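Local coordinates for aspartate aminotransferase (Plasmodium falciparum, PDB 3K7Y), which probably catalyses the reversible transfer of an amino group between L-aspartate and 2-oxoglutarate, using pyridoxal 5'-phosphate as cofactor, at residues F247-M251 / S252-E256; S315-S318 / Q319-T322. All coordinates share one frame; numbering follows the deposited sequence.

Interaction 1: F247-M251 / S252-E256; sequences FSKNM and SLYGE. With PLP (pyridoxal-5'-phosphate), chain B.
Tyr254 offers a ring face to the carbonyl of Ser248, whose O stands 3.2 Å above the plane of the Tyr254 ring, over its centre. The Lys249 side chain crosses that of Tyr254 at about a right angle, Lys249 CG coming obliquely to within 3.6 Å of Tyr254 CE1. Beyond the bend at chi2 (89°) the lysine chain straightens and carries the amine to the pyridoxal aldehyde. The modelled approach of Lys249 NZ to the aldehyde oxygen is too short to be trusted; the hydrogen bond of NZ is to Tyr68 OH of the second subunit. That same Tyr68 meets the Tyr254 ring edge-to-face, while Tyr254 OH is hydrogen-bonded to Cys39 N. Tyr254 is thus held from both chains of the dimer. This is the cofactor loop of a class I aminotransferase, leaving strand 241-246 and returning into strand 258-264; Lys249 is probably the lysine that forms the Schiff base in this family. One residue earlier, Ser248 OG gives a hydrogen bond to phosphate oxygen O1P of the cofactor, at 2.6 Å. Ser246 OG and Arg257 NH2 are hydrogen-bonded to the cofactor as well, probably at the phosphate as in relatives. Weak backbone bonds close the turn: Ser252 N reaches Lys249 O at 3.2 Å, and Leu253 N reaches Phe247 O at 3.5 Å. Ser248 CA points its hydrogen almost straight at Leu253 O (3.3 Å, 167° at the hydrogen). On the flank away from the cofactor the contact is apolar: Leu253 CG lies against Met251 CB at 3.5 Å, and Leu253 CD1 approaches Phe247 CB at 4.3 Å. Phe247 and Met251 then lead off towards helix 291-302, where they touch Leu297 and Leu300.

Interaction 2: S315-S318 / Q319-T322; sequences SQLS and QRIT
Ile321 lies one helical turn on from Leu317, and its side chain reaches back toward that residue, with CD1 extended from CG1. Ile321 CB stands above two neighbouring carbonyls, 3.8 Å from both Leu317 O and Ser318 O. With chi1 at -71°, Ile321 CG1 turns away from its own carbonyl carbon and comes to lie 3.7 Å from Leu317 O. Ile321 CD1 stays near Leu317 O (4.0 Å) and also touches Leu317 CG at 4.1 Å, the two side chains crossing at a slant. The same carbonyl that CG1 grazes takes the amide of Ile321: Ile321 N to Leu317 O is 3.0 Å, nearly linear at the hydrogen (174°). The next bond of the helix, Thr322 N to Ser318 O, is as straight, whereas the one from Gln319 N to Ser315 O is weak. Leu317 has a second neighbour in Arg320, whose chain runs alongside it, pointing the same way. Leu317 CD1 reaches the guanidinium obliquely, 4.0 Å from Arg320 NE, and Ile321 CG1 lies over one guanidinium face, offset toward its rim. Around the helix, Ser315 OG and Ser318 OG are hydrogen-bonded to the carbonyls of Thr222 and His221. All this belongs to helix 304-335, the long helix that in this family runs between the large and small domains. The loop between strand 209-214 and helix 229-235 supplies those two carbonyls and sets Phe219 against Ile321; Leu317 meets His47 just ahead of helix 50-62, and Arg320 touches Ser384 beyond strand 380-382.

Interaction 1 comes first along the chain, in the loop between strands 241-246 and 258-264 of the large mixed sheet; interaction 2 follows midway along helix 304-335. Their centres are 16 Å apart and their nearest atoms about 6 Å, so they do not touch. The helix nevertheless reaches the cofactor loop directly, through a hydrogen bond from Trp310 NE1 to Asn250 O. Lys249 lies about 8 Å from Leu317, side chain to side chain, and Ile321 is equally far from Tyr216, another residue that binds the cofactor. Interaction 1 belongs to the pyridoxal phosphate site and borders the second subunit; interaction 2 lies further out, and no other chain touches it.

Interaction 1: F247-M251 / S252-E256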
ATOM      1  N   PHE A 247      -6.994   0.710 -12.184  1.00 54.54           N
ATOM      2  CA  PHE A 247      -8.258   0.056 -12.476  1.00 55.33           C
ATOM      3  C   PHE A 247      -9.289   0.607 -11.519  1.00 55.98           C
ATOM      4  O   PHE A 247     -10.316  -0.042 -11.255  1.00 56.78           O
ATOM      5  CB  PHE A 247      -8.156  -1.432 -12.221  1.00 55.50           C
ATOM      6  CG  PHE A 247      -7.097  -2.124 -13.008  1.00 55.83           C
ATOM      7  CD1 PHE A 247      -7.284  -2.429 -14.347  1.00 57.70           C
ATOM      8  CD2 PHE A 247      -5.924  -2.535 -12.392  1.00 55.57           C
ATOM      9  CE1 PHE A 247      -6.300  -3.118 -15.067  1.00 58.25           C
ATOM     10  CE2 PHE A 247      -4.939  -3.217 -13.107  1.00 55.12           C
ATOM     11  CZ  PHE A 247      -5.128  -3.510 -14.441  1.00 56.44           C
ATOM     12  N   SER A 248      -9.009   1.785 -10.969  1.00 55.49           N
ATOM     13  CA  SER A 248      -9.936   2.378 -10.036  1.00 56.82           C
ATOM     14  C   SER A 248     -11.224   2.764 -10.714  1.00 58.60           C
ATOM     15  O   SER A 248     -12.286   2.618 -10.107  1.00 59.79           O
ATOM     16  CB  SER A 248      -9.333   3.554  -9.296  1.00 56.04           C
ATOM     17  OG  SER A 248      -8.787   3.101  -8.067  1.00 57.28           O
ATOM     18  N   LYS A 249     -11.135   3.208 -11.972  1.00 59.43           N
ATOM     19  CA  LYS A 249     -12.330   3.574 -12.751  1.00 61.75           C
ATOM     20  C   LYS A 249     -12.785   2.540 -13.803  1.00 63.29           C
ATOM     21  O   LYS A 249     -13.981   2.321 -13.983  1.00 64.31           O
ATOM     22  CB  LYS A 249     -12.166   4.955 -13.366  1.00 61.78           C
ATOM     23  CG  LYS A 249     -12.281   6.084 -12.348  1.00 63.00           C
ATOM     24  CD  LYS A 249     -10.937   6.451 -11.695  1.00 64.11           C
ATOM     25  CE  LYS A 249     -11.102   7.636 -10.740  1.00 65.42           C
ATOM     26  NZ  LYS A 249      -9.857   7.986  -9.999  1.00 63.69           N
ATOM     27  N   ASN A 250     -11.812   1.926 -14.478  1.00 63.52           N
ATOM     28  CA  ASN A 250     -12.002   0.773 -15.357  1.00 65.45           C
ATOM     29  C   ASN A 250     -12.947  -0.306 -14.845  1.00 66.87           C
ATOM     30  O   ASN A 250     -13.945  -0.650 -15.501  1.00 68.63           O
ATOM     31  CB  ASN A 250     -10.655   0.092 -15.567  1.00 64.78           C
ATOM     32  CG  ASN A 250      -9.858   0.732 -16.653  1.00 67.12           C
ATOM     33  OD1 ASN A 250     -10.414   1.211 -17.651  1.00 69.46           O
ATOM     34  ND2 ASN A 250      -8.535   0.758 -16.475  1.00 68.09           N
ATOM     35  N   MET A 251     -12.581  -0.874 -13.695  1.00 65.99           N
ATOM     36  CA  MET A 251     -13.341  -1.931 -13.058  1.00 66.57           C
ATOM     37  C   MET A 251     -14.228  -1.396 -11.948  1.00 66.88           C
ATOM     38  O   MET A 251     -14.800  -2.172 -11.187  1.00 67.71           O
ATOM     39  CB  MET A 251     -12.380  -2.912 -12.424  1.00 65.87           C
ATOM     40  CG  MET A 251     -12.048  -4.071 -13.254  1.00 67.17           C
ATOM     41  SD  MET A 251     -10.464  -3.801 -13.990  1.00 67.20           S
ATOM     42  CE  MET A 251     -10.231  -5.388 -14.803  1.00 69.77           C
ATOM     43  N   SER A 252     -14.318  -0.073 -11.830  1.00 66.42           N
ATOM     44  CA  SER A 252     -14.991   0.575 -10.701  1.00 66.78           C
ATOM     45  C   SER A 252     -14.433   0.121  -9.341  1.00 65.80           C
ATOM     46  O   SER A 252     -15.154   0.160  -8.340  1.00 66.57           O
ATOM     47  CB  SER A 252     -16.494   0.304 -10.744  1.00 68.89           C
ATOM     48  OG  SER A 252     -16.770  -0.925 -10.071  1.00 70.68           O
ATOM     49  N   LEU A 253     -13.171  -0.319  -9.321  1.00 64.50           N
ATOM     50  CA  LEU A 253     -12.478  -0.772  -8.105  1.00 63.79           C
ATOM     51  C   LEU A 253     -11.801   0.384  -7.393  1.00 62.79           C
ATOM     52  O   LEU A 253     -10.571   0.521  -7.429  1.00 62.42           O
ATOM     53  CB  LEU A 253     -11.381  -1.780  -8.449  1.00 62.99           C
ATOM     54  CG  LEU A 253     -11.674  -3.144  -9.045  1.00 64.27           C
ATOM     55  CD1 LEU A 253     -10.353  -3.834  -9.367  1.00 63.38           C
ATOM     56  CD2 LEU A 253     -12.525  -3.975  -8.111  1.00 65.11           C
ATOM     57  N   TYR A 254     -12.574   1.223  -6.735  1.00 63.05           N
ATOM     58  CA  TYR A 254     -11.986   2.414  -6.165  1.00 62.02           C
ATOM     59  C   TYR A 254     -11.137   2.085  -4.932  1.00 61.59           C
ATOM     60  O   TYR A 254      -9.895   2.128  -4.987  1.00 60.50           O
ATOM     61  CB  TYR A 254     -13.064   3.459  -5.905  1.00 63.10           C
ATOM     62  CG  TYR A 254     -13.727   3.936  -7.195  1.00 63.80           C
ATOM     63  CD1 TYR A 254     -13.185   4.988  -7.936  1.00 63.47           C
ATOM     64  CD2 TYR A 254     -14.883   3.331  -7.678  1.00 64.04           C
ATOM     65  CE1 TYR A 254     -13.785   5.422  -9.118  1.00 62.92           C
ATOM     66  CE2 TYR A 254     -15.481   3.757  -8.846  1.00 64.30           C
ATOM     67  CZ  TYR A 254     -14.934   4.802  -9.562  1.00 63.88           C
ATOM     68  OH  TYR A 254     -15.542   5.221 -10.728  1.00 65.07           O
ATOM     69  N   GLY A 255     -11.797   1.700  -3.845  1.00 62.48           N
ATOM     70  CA  GLY A 255     -11.105   1.410  -2.593  1.00 61.90           C
ATOM     71  C   GLY A 255     -10.207   0.189  -2.595  1.00 61.21           C
ATOM     72  O   GLY A 255      -9.403   0.020  -1.684  1.00 60.99           O
ATOM     73  N   GLU A 256     -10.342  -0.672  -3.598  1.00 61.08           N
ATOM     74  CA  GLU A 256      -9.519  -1.871  -3.665  1.00 60.95           C
ATOM     75  C   GLU A 256      -8.053  -1.516  -3.911  1.00 59.53           C
ATOM     76  O   GLU A 256      -7.142  -2.297  -3.604  1.00 59.51           O
ATOM     77  CB  GLU A 256     -10.045  -2.790  -4.760  1.00 61.89           C
ATOM     78  CG  GLU A 256     -10.867  -4.010  -4.315  1.00 64.33           C
ATOM     79  CD  GLU A 256     -11.344  -3.976  -2.865  1.00 66.21           C
ATOM     80  OE1 GLU A 256     -10.507  -4.134  -1.942  1.00 66.73           O
ATOM     81  OE2 GLU A 256     -12.567  -3.843  -2.657  1.00 66.84           O
TER
HETATM   82  N1  PLP B 406      -3.393   9.232 -12.744  1.00 59.51           N
HETATM   83  C2  PLP B 406      -4.483   9.981 -13.106  1.00 57.07           C
HETATM   84  C2A PLP B 406      -4.372  10.848 -14.302  1.00 55.74           C
HETATM   85  C3  PLP B 406      -5.653   9.906 -12.366  1.00 58.25           C
HETATM   86  O3  PLP B 406      -6.750  10.642 -12.738  1.00 58.49           O
HETATM   87  C4  PLP B 406      -5.713   9.077 -11.245  1.00 59.75           C
HETATM   88  C4A PLP B 406      -7.040   8.923 -10.567  1.00 62.37           C
HETATM   89  O4A PLP B 406      -7.782   7.989 -10.901  1.00 65.22           O
HETATM   90  C5  PLP B 406      -4.602   8.298 -10.868  1.00 60.08           C
HETATM   91  C6  PLP B 406      -3.438   8.398 -11.633  1.00 60.52           C
HETATM   92  C5A PLP B 406      -4.557   7.371  -9.649  1.00 59.02           C
HETATM   93  O4P PLP B 406      -5.622   6.447  -9.510  1.00 57.43           O
HETATM   94  P   PLP B 406      -5.760   5.543  -8.171  1.00 56.10           P
HETATM   95  O1P PLP B 406      -6.455   4.244  -8.462  1.00 55.19           O
HETATM   96  O2P PLP B 406      -6.646   6.256  -7.185  1.00 56.20           O
HETATM   97  O3P PLP B 406      -4.367   5.280  -7.646  1.00 53.43           O

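Interaction 2: S315-S318 / Q319-T322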
ATOM      1  N   SER A 315     -17.996  -0.493 -22.486  1.00 79.99           N
ATOM      2  CA  SER A 315     -18.295   0.211 -23.742  1.00 80.39           C
ATOM      3  C   SER A 315     -19.613   0.996 -23.682  1.00 81.29           C
ATOM      4  O   SER A 315     -19.693   2.130 -24.171  1.00 80.70           O
ATOM      5  CB  SER A 315     -18.308  -0.746 -24.924  1.00 82.08           C
ATOM      6  OG  SER A 315     -18.014  -0.035 -26.105  1.00 81.37           O
ATOM      7  N   GLN A 316     -20.631   0.370 -23.079  1.00 82.73           N
ATOM      8  CA  GLN A 316     -21.902   1.016 -22.709  1.00 83.42           C
ATOM      9  C   GLN A 316     -21.725   2.208 -21.753  1.00 81.27           C
ATOM     10  O   GLN A 316     -22.590   3.075 -21.674  1.00 81.56           O
ATOM     11  CB  GLN A 316     -22.873  -0.003 -22.084  1.00 85.21           C
ATOM     12  CG  GLN A 316     -24.028  -0.456 -22.985  1.00 88.90           C
ATOM     13  CD  GLN A 316     -23.773  -1.774 -23.730  1.00 91.62           C
ATOM     14  OE1 GLN A 316     -23.086  -2.664 -23.230  1.00 92.39           O
ATOM     15  NE2 GLN A 316     -24.352  -1.905 -24.924  1.00 93.09           N
ATOM     16  N   LEU A 317     -20.615   2.256 -21.024  1.00 79.37           N
ATOM     17  CA  LEU A 317     -20.381   3.370 -20.097  1.00 77.74           C
ATOM     18  C   LEU A 317     -19.835   4.641 -20.765  1.00 76.82           C
ATOM     19  O   LEU A 317     -20.454   5.696 -20.665  1.00 76.47           O
ATOM     20  CB  LEU A 317     -19.517   2.936 -18.906  1.00 76.06           C
ATOM     21  CG  LEU A 317     -19.492   3.869 -17.699  1.00 74.25           C
ATOM     22  CD1 LEU A 317     -20.884   4.353 -17.353  1.00 75.33           C
ATOM     23  CD2 LEU A 317     -18.879   3.161 -16.512  1.00 72.95           C
ATOM     24  N   SER A 318     -18.697   4.539 -21.448  1.00 76.64           N
ATOM     25  CA  SER A 318     -18.129   5.694 -22.144  1.00 76.80           C
ATOM     26  C   SER A 318     -19.153   6.347 -23.083  1.00 78.68           C
ATOM     27  O   SER A 318     -19.167   7.574 -23.237  1.00 78.42           O
ATOM     28  CB  SER A 318     -16.880   5.304 -22.931  1.00 76.34           C
ATOM     29  OG  SER A 318     -17.230   4.547 -24.078  1.00 78.73           O
ATOM     30  N   GLN A 319     -20.002   5.533 -23.713  1.00 80.98           N
ATOM     31  CA  GLN A 319     -21.089   6.078 -24.526  1.00 83.00           C
ATOM     32  C   GLN A 319     -21.920   7.033 -23.657  1.00 82.47           C
ATOM     33  O   GLN A 319     -21.944   8.235 -23.911  1.00 82.13           O
ATOM     34  CB  GLN A 319     -21.963   4.974 -25.161  1.00 85.72           C
ATOM     35  CG  GLN A 319     -23.282   4.660 -24.399  1.00 88.78           C
ATOM     36  CD  GLN A 319     -24.240   3.686 -25.106  1.00 93.79           C
ATOM     37  OE1 GLN A 319     -23.895   3.056 -26.108  1.00 96.30           O
ATOM     38  NE2 GLN A 319     -25.455   3.563 -24.569  1.00 95.88           N
ATOM     39  N   ARG A 320     -22.548   6.510 -22.601  1.00 82.61           N
ATOM     40  CA  ARG A 320     -23.467   7.302 -21.782  1.00 82.46           C
ATOM     41  C   ARG A 320     -22.810   8.606 -21.343  1.00 79.80           C
ATOM     42  O   ARG A 320     -23.416   9.674 -21.438  1.00 80.36           O
ATOM     43  CB  ARG A 320     -23.973   6.510 -20.570  1.00 83.22           C
ATOM     44  CG  ARG A 320     -24.879   7.336 -19.653  1.00 85.69           C
ATOM     45  CD  ARG A 320     -25.200   6.668 -18.289  1.00 89.69           C
ATOM     46  NE  ARG A 320     -24.127   6.730 -17.276  1.00 89.61           N
ATOM     47  CZ  ARG A 320     -23.697   7.824 -16.633  1.00 89.61           C
ATOM     48  NH1 ARG A 320     -24.197   9.033 -16.883  1.00 90.21           N
ATOM     49  NH2 ARG A 320     -22.724   7.705 -15.737  1.00 89.64           N
ATOM     50  N   ILE A 321     -21.566   8.509 -20.884  1.00 77.06           N
ATOM     51  CA  ILE A 321     -20.808   9.674 -20.457  1.00 74.10           C
ATOM     52  C   ILE A 321     -20.677  10.681 -21.592  1.00 73.44           C
ATOM     53  O   ILE A 321     -21.212  11.779 -21.476  1.00 73.57           O
ATOM     54  CB  ILE A 321     -19.446   9.295 -19.849  1.00 72.56           C
ATOM     55  CG1 ILE A 321     -19.662   8.632 -18.480  1.00 72.59           C
ATOM     56  CG2 ILE A 321     -18.579  10.527 -19.692  1.00 71.67           C
ATOM     57  CD1 ILE A 321     -18.473   7.857 -17.935  1.00 71.42           C
ATOM     58  N   THR A 322     -20.023  10.322 -22.699  1.00 72.55           N
ATOM     59  CA  THR A 322     -19.816  11.326 -23.743  1.00 71.40           C
ATOM     60  C   THR A 322     -21.162  11.887 -24.214  1.00 72.54           C
ATOM     61  O   THR A 322     -21.229  13.038 -24.634  1.00 72.69           O
ATOM     62  CB  THR A 322     -18.890  10.878 -24.914  1.00 71.43           C
ATOM     63  OG1 THR A 322     -19.649  10.209 -25.906  1.00 72.16           O
ATOM     64  CG2 THR A 322     -17.769   9.980 -24.452  1.00 69.65           C
TER